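Local coordinates for phenol hydroxylase component phN (Pseudomonas stutzeri, PDB 3U52), which probably serves as the diiron-bearing hydroxylase subunit of a multicomponent monooxygenase that adds an oxygen atom to phenol, at residues 257-260 with 261-264; 316-319 with 320-323; 477-480 with 481-485; 485-489 with 490-494. One frame throughout, in Å; residues are numbered along the deposited sequence.

Contact 1: 257-260 with 261-264; sequences IVQR and WIDK
Ile257 lays its CG2 methyl over the benzene half of the Trp261 indole, a CH-pi contact in which CG2 lies 3.7 Å from the centroid of the Trp261 six-membered ring and 16° off its normal. The methyl reaches the ring because it stands anti to the backbone N of Ile257, while CG of Trp261 swings back beside its own N (chi1 -66°); the two side chains then run next to each other in the same direction. This is the i to i+4 spacing of an alpha helix, with both residues on one flank of a single turn. Beneath them the Trp261 N-H donates to Ile257 O at 3.1 Å, and the same pattern recurs from Ile262 N to Val258 O at 2.9 Å. A second apolar pair follows one step on, where Val258 CG1 meets Ile262 CD1 at 3.8 Å.

The next two residues are polar, and their charged ends look beyond the turn. Asp263 forms a salt bridge with Arg316 and also accepts from Lys319 N, whereas Lys264, extended beyond CG, brings its buried NZ to Glu189, Asp181 and Glu443. Within helix 254-283 the turn is thus enclosed on several flanks: Val258 packs on helix 220-250, Trp261 and Ile262 on helix 187-216, and Lys264 on Ile439 of helix 434-442.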
loop_
_atom_site.group_PDB
_atom_site.type_symbol
_atom_site.label_atom_id
_atom_site.label_comp_id
_atom_site.label_asym_id
_atom_site.label_seq_id
_atom_site.Cartn_x
_atom_site.Cartn_y
_atom_site.Cartn_z
ATOM N N ILE A 257 -15.265 -24.792 38.237
ATOM C CA ILE A 257 -15.219 -25.300 36.856
ATOM C C ILE A 257 -14.184 -24.491 36.046
ATOM O O ILE A 257 -13.381 -25.065 35.305
ATOM C CB ILE A 257 -16.610 -25.188 36.164
ATOM C CG1 ILE A 257 -17.681 -25.970 36.982
ATOM C CG2 ILE A 257 -16.490 -25.658 34.682
ATOM C CD1 ILE A 257 -19.122 -25.749 36.485
ATOM N N VAL A 258 -14.251 -23.161 36.181
ATOM C CA VAL A 258 -13.332 -22.261 35.493
ATOM C C VAL A 258 -11.934 -22.510 35.983
ATOM O O VAL A 258 -11.000 -22.465 35.207
ATOM C CB VAL A 258 -13.697 -20.751 35.694
ATOM C CG1 VAL A 258 -12.597 -19.857 35.175
ATOM C CG2 VAL A 258 -14.996 -20.403 34.960
ATOM N N GLN A 259 -11.770 -22.783 37.278
ATOM C CA GLN A 259 -10.418 -23.067 37.803
ATOM C C GLN A 259 -9.779 -24.278 37.114
ATOM O O GLN A 259 -8.580 -24.262 36.735
ATOM C CB GLN A 259 -10.429 -23.301 39.344
ATOM C CG GLN A 259 -8.982 -23.519 39.854
ATOM C CD GLN A 259 -8.176 -22.236 39.788
ATOM O OE1 GLN A 259 -7.168 -22.119 39.060
ATOM N NE2 GLN A 259 -8.604 -21.271 40.535
ATOM N N ARG A 260 -10.554 -25.342 36.977
ATOM C CA ARG A 260 -10.067 -26.528 36.292
ATOM C C ARG A 260 -9.713 -26.238 34.825
ATOM O O ARG A 260 -8.728 -26.784 34.316
ATOM C CB ARG A 260 -11.106 -27.659 36.316
ATOM C CG ARG A 260 -11.201 -28.402 37.658
ATOM C CD ARG A 260 -12.353 -29.457 37.610
ATOM N NE ARG A 260 -13.158 -29.302 38.830
ATOM C CZ ARG A 260 -14.472 -29.143 38.888
ATOM N NH1 ARG A 260 -15.230 -29.185 37.798
ATOM N NH2 ARG A 260 -15.027 -28.985 40.076
ATOM N N TRP A 261 -10.547 -25.459 34.132
ATOM C CA TRP A 261 -10.214 -25.069 32.735
ATOM C C TRP A 261 -8.961 -24.229 32.658
ATOM O O TRP A 261 -8.204 -24.373 31.725
ATOM C CB TRP A 261 -11.343 -24.315 32.019
ATOM C CG TRP A 261 -12.557 -25.170 31.784
ATOM C CD1 TRP A 261 -12.595 -26.529 31.662
ATOM C CD2 TRP A 261 -13.886 -24.704 31.582
ATOM N NE1 TRP A 261 -13.890 -26.946 31.435
ATOM C CE2 TRP A 261 -14.702 -25.845 31.371
ATOM C CE3 TRP A 261 -14.470 -23.425 31.553
ATOM C CZ2 TRP A 261 -16.094 -25.753 31.116
ATOM C CZ3 TRP A 261 -15.858 -23.336 31.318
ATOM C CH2 TRP A 261 -16.639 -24.497 31.119
ATOM N N ILE A 262 -8.765 -23.320 33.611
ATOM C CA ILE A 262 -7.537 -22.505 33.629
ATOM C C ILE A 262 -6.332 -23.472 33.810
ATOM O O ILE A 262 -5.343 -23.383 33.098
ATOM C CB ILE A 262 -7.604 -21.424 34.729
ATOM C CG1 ILE A 262 -8.550 -20.260 34.330
ATOM C CG2 ILE A 262 -6.236 -20.905 35.109
ATOM C CD1 ILE A 262 -8.822 -19.264 35.463
ATOM N N ASP A 263 -6.412 -24.387 34.761
ATOM C CA ASP A 263 -5.314 -25.343 34.971
ATOM C C ASP A 263 -5.028 -26.178 33.712
ATOM O O ASP A 263 -3.856 -26.323 33.324
ATOM C CB ASP A 263 -5.666 -26.288 36.112
ATOM C CG ASP A 263 -5.686 -25.612 37.493
ATOM O OD1 ASP A 263 -6.282 -26.231 38.418
ATOM O OD2 ASP A 263 -5.147 -24.493 37.700
ATOM N N LYS A 264 -6.083 -26.719 33.081
ATOM C CA LYS A 264 -5.940 -27.519 31.810
ATOM C C LYS A 264 -5.337 -26.697 30.629
ATOM O O LYS A 264 -4.361 -27.113 29.971
ATOM C CB LYS A 264 -7.298 -28.060 31.379
ATOM C CG LYS A 264 -7.282 -28.811 30.039
ATOM C CD LYS A 264 -8.689 -29.266 29.647
ATOM C CE LYS A 264 -8.630 -29.623 28.181
ATOM N NZ LYS A 264 -9.994 -30.160 27.762
#

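Contact 2: 316-319 with 320-323; sequences RPPK and YQDV
A type II beta turn from Pro318 to Gln321 brings the chain into helix 321-327, and its closing bond runs from Gln321 N to Pro318 O at 3.2 Å. That bond is bent (148° at the hydrogen), and the donor stands above the plane of the Pro318 carbonyl.

Inside the turn, Lys319 and Tyr320 occupy the two central positions and extend their side chains alongside each other. Lys319 CG sits over one face of the phenol ring, displaced toward its rim, 3.9 Å from the Tyr320 ring centroid, and CE of Lys319 comes within 3.9 Å of Tyr320 CE1. With CG of Lys319 anti to its backbone N (chi1 -170°), the aliphatic chain starts out along the ring; a bend further out, at chi3, keeps CE near the rim of the ring at CE1, still above its plane. Both polar ends converge on one carboxylate, for Lys319 NZ makes a salt bridge and Tyr320 OH a hydrogen bond with Asp438.

Tyr320 is also the N-cap of the helix, adopting the positive phi (65°) expected at the third position of a type II turn, and its carbonyl receives a weak bond from Val323 N at 3.0 Å. Across the turn from the ring, the amide of Gln321 passes by the prolines: NE2 of Gln321 lies 3.6 Å from Pro317 CB, and OE1 of Gln321 lies 3.9 Å from Pro318 CD while accepting a hydrogen bond from Tyr299. Pro318 packs against Phe266 of helix 254-283 and Phe307 of helix 291-310.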
loop_
_atom_site.group_PDB
_atom_site.type_symbol
_atom_site.label_atom_id
_atom_site.label_comp_id
_atom_site.label_asym_id
_atom_site.label_seq_id
_atom_site.Cartn_x
_atom_site.Cartn_y
_atom_site.Cartn_z
ATOM N N ARG A 316 -7.170 -19.171 41.855
ATOM C CA ARG A 316 -5.716 -19.196 42.166
ATOM C C ARG A 316 -4.927 -19.333 40.847
ATOM O O ARG A 316 -5.511 -19.661 39.815
ATOM C CB ARG A 316 -5.363 -20.338 43.125
ATOM C CG ARG A 316 -5.859 -21.686 42.616
ATOM C CD ARG A 316 -5.134 -22.912 43.129
ATOM N NE ARG A 316 -5.774 -24.121 42.606
ATOM C CZ ARG A 316 -5.570 -24.607 41.378
ATOM N NH1 ARG A 316 -4.721 -24.001 40.551
ATOM N NH2 ARG A 316 -6.206 -25.694 40.970
ATOM N N PRO A 317 -3.601 -19.056 40.878
ATOM C CA PRO A 317 -2.821 -19.205 39.630
ATOM C C PRO A 317 -2.851 -20.658 39.137
ATOM O O PRO A 317 -3.105 -21.619 39.945
ATOM C CB PRO A 317 -1.396 -18.749 40.023
ATOM C CG PRO A 317 -1.520 -18.104 41.383
ATOM C CD PRO A 317 -2.778 -18.590 42.033
ATOM N N PRO A 318 -2.589 -20.875 37.826
ATOM C CA PRO A 318 -2.663 -22.263 37.318
ATOM C C PRO A 318 -1.738 -23.270 38.021
ATOM O O PRO A 318 -0.597 -22.957 38.402
ATOM C CB PRO A 318 -2.270 -22.136 35.818
ATOM C CG PRO A 318 -2.414 -20.702 35.517
ATOM C CD PRO A 318 -2.213 -19.912 36.761
ATOM N N LYS A 319 -2.260 -24.474 38.193
ATOM C CA LYS A 319 -1.499 -25.611 38.739
ATOM C C LYS A 319 -0.259 -25.887 37.867
ATOM O O LYS A 319 -0.327 -25.811 36.632
ATOM C CB LYS A 319 -2.471 -26.804 38.755
ATOM C CG LYS A 319 -2.036 -28.028 39.470
ATOM C CD LYS A 319 -3.228 -28.952 39.659
ATOM C CE LYS A 319 -3.760 -29.408 38.325
ATOM N NZ LYS A 319 -4.711 -30.541 38.464
ATOM N N TYR A 320 0.876 -26.197 38.506
ATOM C CA TYR A 320 2.166 -26.402 37.818
ATOM C C TYR A 320 2.753 -25.158 37.127
ATOM O O TYR A 320 3.685 -25.318 36.366
ATOM C CB TYR A 320 2.188 -27.603 36.814
ATOM C CG TYR A 320 1.607 -28.866 37.405
ATOM C CD1 TYR A 320 0.417 -29.400 36.923
ATOM C CD2 TYR A 320 2.216 -29.485 38.489
ATOM C CE1 TYR A 320 -0.150 -30.518 37.526
ATOM C CE2 TYR A 320 1.673 -30.608 39.068
ATOM C CZ TYR A 320 0.501 -31.113 38.600
ATOM O OH TYR A 320 -0.009 -32.249 39.209
ATOM N N GLN A 321 2.272 -23.945 37.396
ATOM C CA GLN A 321 2.918 -22.806 36.736
ATOM C C GLN A 321 4.387 -22.740 37.175
ATOM O O GLN A 321 5.213 -22.351 36.380
ATOM C CB GLN A 321 2.189 -21.464 36.958
ATOM C CG GLN A 321 2.385 -20.886 38.330
ATOM C CD GLN A 321 1.968 -19.439 38.458
ATOM O OE1 GLN A 321 1.475 -18.807 37.519
ATOM N NE2 GLN A 321 2.155 -18.903 39.650
ATOM N N ASP A 322 4.709 -23.175 38.412
ATOM C CA ASP A 322 6.124 -23.273 38.873
ATOM C C ASP A 322 7.031 -24.173 38.044
ATOM O O ASP A 322 8.220 -23.895 37.879
ATOM C CB ASP A 322 6.247 -23.716 40.346
ATOM C CG ASP A 322 5.461 -25.047 40.684
ATOM O OD1 ASP A 322 4.167 -25.145 40.535
ATOM O OD2 ASP A 322 6.150 -25.988 41.187
ATOM N N VAL A 323 6.467 -25.283 37.579
ATOM C CA VAL A 323 7.187 -26.223 36.739
ATOM C C VAL A 323 7.499 -25.506 35.414
ATOM O O VAL A 323 8.590 -25.657 34.879
ATOM C CB VAL A 323 6.357 -27.524 36.520
ATOM C CG1 VAL A 323 7.037 -28.420 35.562
ATOM C CG2 VAL A 323 6.108 -28.278 37.844
#

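Contact 3: 477-480 with 481-485; sequences INIG and EDNFD
The Phe484 ring has the amide of Asn483 over the centre of one face, while the Ile479 methyl and the Gly480 nitrogen approach it at a slant; Ile479 CG2 lies 3.6 Å from Phe484 CE2. The Asn478 amide and the Asp482 carboxylate lie near each other, their planes 35° apart.

Between these pairs the backbone folds into a type II beta turn, Asn478 to Glu481, in the loop that joins helix 467-474 to helix 490-498. Gly480 takes the third position with a positive phi of 90°, where a side chain would be pressed against the preceding carbonyl. The Asn478 carbonyl is gripped twice, by Glu481 N at 3.0 Å and by Asp482 N at 3.1 Å, the latter lying in the carbonyl plane. Asn483 CB adds an apolar touch to Ile477 CG2 at 3.9 Å, and Ile477 and Ile479 both rest on Val471 of helix 467-474.

Asp482 ties the start of the turn to its end. Its carboxylate turns back beside its own backbone N (chi1 -60°) and reaches the amide at the head of the turn, while His160 binds the same oxygen, so that the buried OD1 has two partners. In the bond across the turn, Asn478 N approaches Asp482 OD1 at 2.8 Å from above the carboxylate plane.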
loop_
_atom_site.group_PDB
_atom_site.type_symbol
_atom_site.label_atom_id
_atom_site.label_comp_id
_atom_site.label_asym_id
_atom_site.label_seq_id
_atom_site.Cartn_x
_atom_site.Cartn_y
_atom_site.Cartn_z
ATOM N N ILE A 477 6.285 -34.711 2.117
ATOM C CA ILE A 477 7.601 -34.106 2.295
ATOM C C ILE A 477 8.534 -34.604 1.186
ATOM O O ILE A 477 8.716 -35.820 1.002
ATOM C CB ILE A 477 8.122 -34.328 3.762
ATOM C CG1 ILE A 477 7.327 -33.404 4.729
ATOM C CG2 ILE A 477 9.643 -34.137 3.871
ATOM C CD1 ILE A 477 7.296 -33.822 6.173
ATOM N N ASN A 478 9.085 -33.696 0.393
ATOM C CA ASN A 478 9.939 -34.155 -0.692
ATOM C C ASN A 478 11.301 -34.428 -0.122
ATOM O O ASN A 478 12.021 -33.500 0.195
ATOM C CB ASN A 478 10.051 -33.126 -1.808
ATOM C CG ASN A 478 8.716 -32.886 -2.490
ATOM O OD1 ASN A 478 8.329 -31.745 -2.728
ATOM N ND2 ASN A 478 7.996 -33.961 -2.772
ATOM N N ILE A 479 11.637 -35.704 -0.000
ATOM C CA ILE A 479 12.929 -36.109 0.548
ATOM C C ILE A 479 14.121 -35.538 -0.224
ATOM O O ILE A 479 14.225 -35.695 -1.448
ATOM C CB ILE A 479 13.037 -37.618 0.657
ATOM C CG1 ILE A 479 11.898 -38.154 1.530
ATOM C CG2 ILE A 479 14.445 -38.003 1.189
ATOM C CD1 ILE A 479 11.586 -39.651 1.323
ATOM N N GLY A 480 15.041 -34.915 0.508
ATOM C CA GLY A 480 16.186 -34.227 -0.084
ATOM C C GLY A 480 15.941 -32.761 -0.399
ATOM O O GLY A 480 16.892 -32.018 -0.681
ATOM N N GLU A 481 14.676 -32.318 -0.326
ATOM C CA GLU A 481 14.344 -30.935 -0.589
ATOM C C GLU A 481 13.838 -30.199 0.654
ATOM O O GLU A 481 14.333 -29.133 0.978
ATOM C CB GLU A 481 13.306 -30.853 -1.703
ATOM C CG GLU A 481 13.807 -31.271 -3.049
ATOM C CD GLU A 481 12.698 -31.227 -4.102
ATOM O OE1 GLU A 481 11.796 -30.352 -4.007
ATOM O OE2 GLU A 481 12.721 -32.077 -5.032
ATOM N N ASP A 482 12.810 -30.739 1.304
ATOM C CA ASP A 482 12.168 -30.059 2.421
ATOM C C ASP A 482 12.787 -30.437 3.756
ATOM O O ASP A 482 12.627 -29.694 4.750
ATOM C CB ASP A 482 10.701 -30.466 2.521
ATOM C CG ASP A 482 9.886 -30.129 1.269
ATOM O OD1 ASP A 482 8.973 -30.910 0.978
ATOM O OD2 ASP A 482 10.117 -29.085 0.608
ATOM N N ASN A 483 13.432 -31.610 3.826
ATOM C CA ASN A 483 13.873 -32.168 5.117
ATOM C C ASN A 483 15.412 -32.177 5.263
ATOM O O ASN A 483 16.120 -31.647 4.390
ATOM C CB ASN A 483 13.287 -33.581 5.284
ATOM C CG ASN A 483 13.844 -34.572 4.276
ATOM O OD1 ASN A 483 13.859 -35.789 4.515
ATOM N ND2 ASN A 483 14.322 -34.070 3.162
ATOM N N PHE A 484 15.923 -32.746 6.356
ATOM C CA PHE A 484 17.368 -32.895 6.577
ATOM C C PHE A 484 18.030 -31.589 7.007
ATOM O O PHE A 484 17.363 -30.546 7.052
ATOM C CB PHE A 484 18.107 -33.431 5.340
ATOM C CG PHE A 484 17.678 -34.824 4.889
ATOM C CD1 PHE A 484 17.564 -35.885 5.810
ATOM C CD2 PHE A 484 17.433 -35.077 3.547
ATOM C CE1 PHE A 484 17.177 -37.171 5.392
ATOM C CE2 PHE A 484 17.030 -36.368 3.103
ATOM C CZ PHE A 484 16.922 -37.418 4.031
ATOM N N ASP A 485 19.339 -31.637 7.313
ATOM C CA ASP A 485 20.098 -30.471 7.722
ATOM C C ASP A 485 20.044 -29.305 6.717
ATOM O O ASP A 485 19.987 -29.494 5.498
ATOM C CB ASP A 485 21.580 -30.838 7.933
ATOM C CG ASP A 485 22.262 -29.938 8.912
ATOM O OD1 ASP A 485 22.348 -30.347 10.094
ATOM O OD2 ASP A 485 22.715 -28.805 8.533
#

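Contact 4: 485-489 with 490-494; sequences DYVGS and PDQKH. With CU (copper (II) ion), chain J.
The backbone makes a type II beta turn from Tyr486 to Ser489, closed by Ser489 N on Tyr486 O at 3.0 Å, and then passes through Pro490 directly into helix 490-498. Gly488 holds the third position of the turn at a positive phi (95°), which would force a side chain against the carbonyl before it. Upstream, Asp485 OD2 accepts from Val487 N at 2.9 Å, an Asx turn that leads into the first bend.

Ser489 is the N-cap. Its OG, set between the backbone N and the carbonyl carbon by a chi1 of 60°, does two jobs: it donates to Tyr486 O at 2.6 Å and accepts from Gln492 N at 3.1 Å along a nearly straight line (171°). One hydroxyl therefore couples the beta turn to the first helical turn, whose N-H groups have no earlier helical carbonyl to bind. Lys493 N then makes the regular helical bond to Ser489 O at 3.1 Å.

Tyr486 flanks the cap. Gln492 CB lies over one face of its ring, 3.9 Å from the Tyr486 ring centroid and toward the rim, with the two side chains crossing at about a right angle. On the helix's first turn Asp491 leads off to Lys98 and to the backbone N of Asn157. Next along the helix after Lys493, His494 binds copper through NE2 at 2.0 Å; His155 ND1 supplies a second ligand, and an apolar side chain of another protein chain packs on His494.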
loop_
_atom_site.group_PDB
_atom_site.type_symbol
_atom_site.label_atom_id
_atom_site.label_comp_id
_atom_site.label_asym_id
_atom_site.label_seq_id
_atom_site.Cartn_x
_atom_site.Cartn_y
_atom_site.Cartn_z
ATOM N N ASP A 485 19.339 -31.637 7.313
ATOM C CA ASP A 485 20.098 -30.471 7.722
ATOM C C ASP A 485 20.044 -29.305 6.717
ATOM O O ASP A 485 19.987 -29.494 5.498
ATOM C CB ASP A 485 21.580 -30.838 7.933
ATOM C CG ASP A 485 22.262 -29.938 8.912
ATOM O OD1 ASP A 485 22.348 -30.347 10.094
ATOM O OD2 ASP A 485 22.715 -28.805 8.533
ATOM N N TYR A 486 20.098 -28.093 7.245
ATOM C CA TYR A 486 20.137 -26.904 6.398
ATOM C C TYR A 486 21.404 -26.863 5.522
ATOM O O TYR A 486 21.367 -26.446 4.338
ATOM C CB TYR A 486 20.080 -25.643 7.257
ATOM C CG TYR A 486 20.274 -24.385 6.444
ATOM C CD1 TYR A 486 19.254 -23.891 5.610
ATOM C CD2 TYR A 486 21.493 -23.705 6.480
ATOM C CE1 TYR A 486 19.449 -22.700 4.847
ATOM C CE2 TYR A 486 21.696 -22.527 5.733
ATOM C CZ TYR A 486 20.680 -22.044 4.912
ATOM O OH TYR A 486 20.912 -20.856 4.192
ATOM N N VAL A 487 22.521 -27.257 6.131
ATOM C CA VAL A 487 23.815 -27.286 5.423
ATOM C C VAL A 487 23.764 -28.357 4.315
ATOM O O VAL A 487 23.586 -29.547 4.567
ATOM C CB VAL A 487 24.983 -27.456 6.435
ATOM C CG1 VAL A 487 26.309 -27.691 5.730
ATOM C CG2 VAL A 487 25.035 -26.215 7.338
ATOM N N GLY A 488 23.831 -27.883 3.082
ATOM C CA GLY A 488 23.774 -28.726 1.915
ATOM C C GLY A 488 22.392 -28.849 1.324
ATOM O O GLY A 488 22.154 -29.700 0.451
ATOM N N SER A 489 21.454 -28.048 1.803
ATOM C CA SER A 489 20.071 -28.201 1.348
ATOM C C SER A 489 19.905 -27.369 0.119
ATOM O O SER A 489 20.715 -26.488 -0.106
ATOM C CB SER A 489 19.110 -27.677 2.407
ATOM O OG SER A 489 19.385 -26.292 2.650
ATOM N N PRO A 490 18.874 -27.638 -0.690
ATOM C CA PRO A 490 18.555 -26.723 -1.813
ATOM C C PRO A 490 18.275 -25.283 -1.389
ATOM O O PRO A 490 18.736 -24.352 -2.087
ATOM C CB PRO A 490 17.329 -27.356 -2.467
ATOM C CG PRO A 490 17.382 -28.792 -2.051
ATOM C CD PRO A 490 18.025 -28.837 -0.691
ATOM N N ASP A 491 17.614 -25.061 -0.231
ATOM C CA ASP A 491 17.442 -23.696 0.284
ATOM C C ASP A 491 18.788 -22.999 0.476
ATOM O O ASP A 491 18.940 -21.876 -0.008
ATOM C CB ASP A 491 16.701 -23.648 1.617
ATOM C CG ASP A 491 15.135 -23.671 1.476
ATOM O OD1 ASP A 491 14.577 -23.774 0.356
ATOM O OD2 ASP A 491 14.456 -23.562 2.538
ATOM N N GLN A 492 19.759 -23.642 1.171
ATOM C CA GLN A 492 21.099 -23.062 1.338
ATOM C C GLN A 492 21.792 -22.749 -0.015
ATOM O O GLN A 492 22.314 -21.657 -0.196
ATOM C CB GLN A 492 22.023 -23.947 2.186
ATOM C CG GLN A 492 23.339 -23.242 2.473
ATOM C CD GLN A 492 24.457 -24.161 2.927
ATOM O OE1 GLN A 492 25.204 -23.805 3.823
ATOM N NE2 GLN A 492 24.593 -25.315 2.297
ATOM N N LYS A 493 21.761 -23.690 -0.952
ATOM C CA LYS A 493 22.313 -23.466 -2.307
ATOM C C LYS A 493 21.648 -22.300 -3.074
ATOM O O LYS A 493 22.326 -21.495 -3.709
ATOM C CB LYS A 493 22.237 -24.786 -3.111
ATOM C CG LYS A 493 23.107 -25.914 -2.405
ATOM C CD LYS A 493 23.066 -27.293 -3.114
ATOM C CE LYS A 493 24.267 -28.163 -2.651
ATOM N NZ LYS A 493 24.617 -29.188 -3.707
ATOM N N HIS A 494 20.321 -22.211 -2.991
ATOM C CA HIS A 494 19.566 -21.137 -3.619
ATOM C C HIS A 494 19.868 -19.792 -2.935
ATOM O O HIS A 494 20.108 -18.775 -3.610
ATOM C CB HIS A 494 18.080 -21.489 -3.550
ATOM C CG HIS A 494 17.222 -20.658 -4.439
ATOM N ND1 HIS A 494 17.220 -20.799 -5.813
ATOM C CD2 HIS A 494 16.314 -19.697 -4.154
ATOM C CE1 HIS A 494 16.368 -19.936 -6.341
ATOM N NE2 HIS A 494 15.800 -19.263 -5.355
HETATM CU CU CU J . 14.119 -18.231 -5.563
#

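How the contacts relate
Contact 1 is buried, whereas contact 2 lies at the surface, yet the two adjoin through the Asp263 carboxylate, which ties helix 254-283 to the loop that opens helix 321-327. Contacts 3 and 4, partly buried, lie on the opposite side of the chain's centre, about 39 to 45 Å away between centres. They share Asp485, span the connection between helix 467-474 and helix 490-498, and touch where Pro490 packs on Gly480 and Glu481. The chemistry follows position: regular i to i+4 helical bonds and apolar packing in contact 1, a lysine chain on a tyrosine ring within the turn in contact 2, carboxylate or hydroxyl bonds to backbone N-H groups in contacts 3 and 4, and a metal ligand in contact 4 alone.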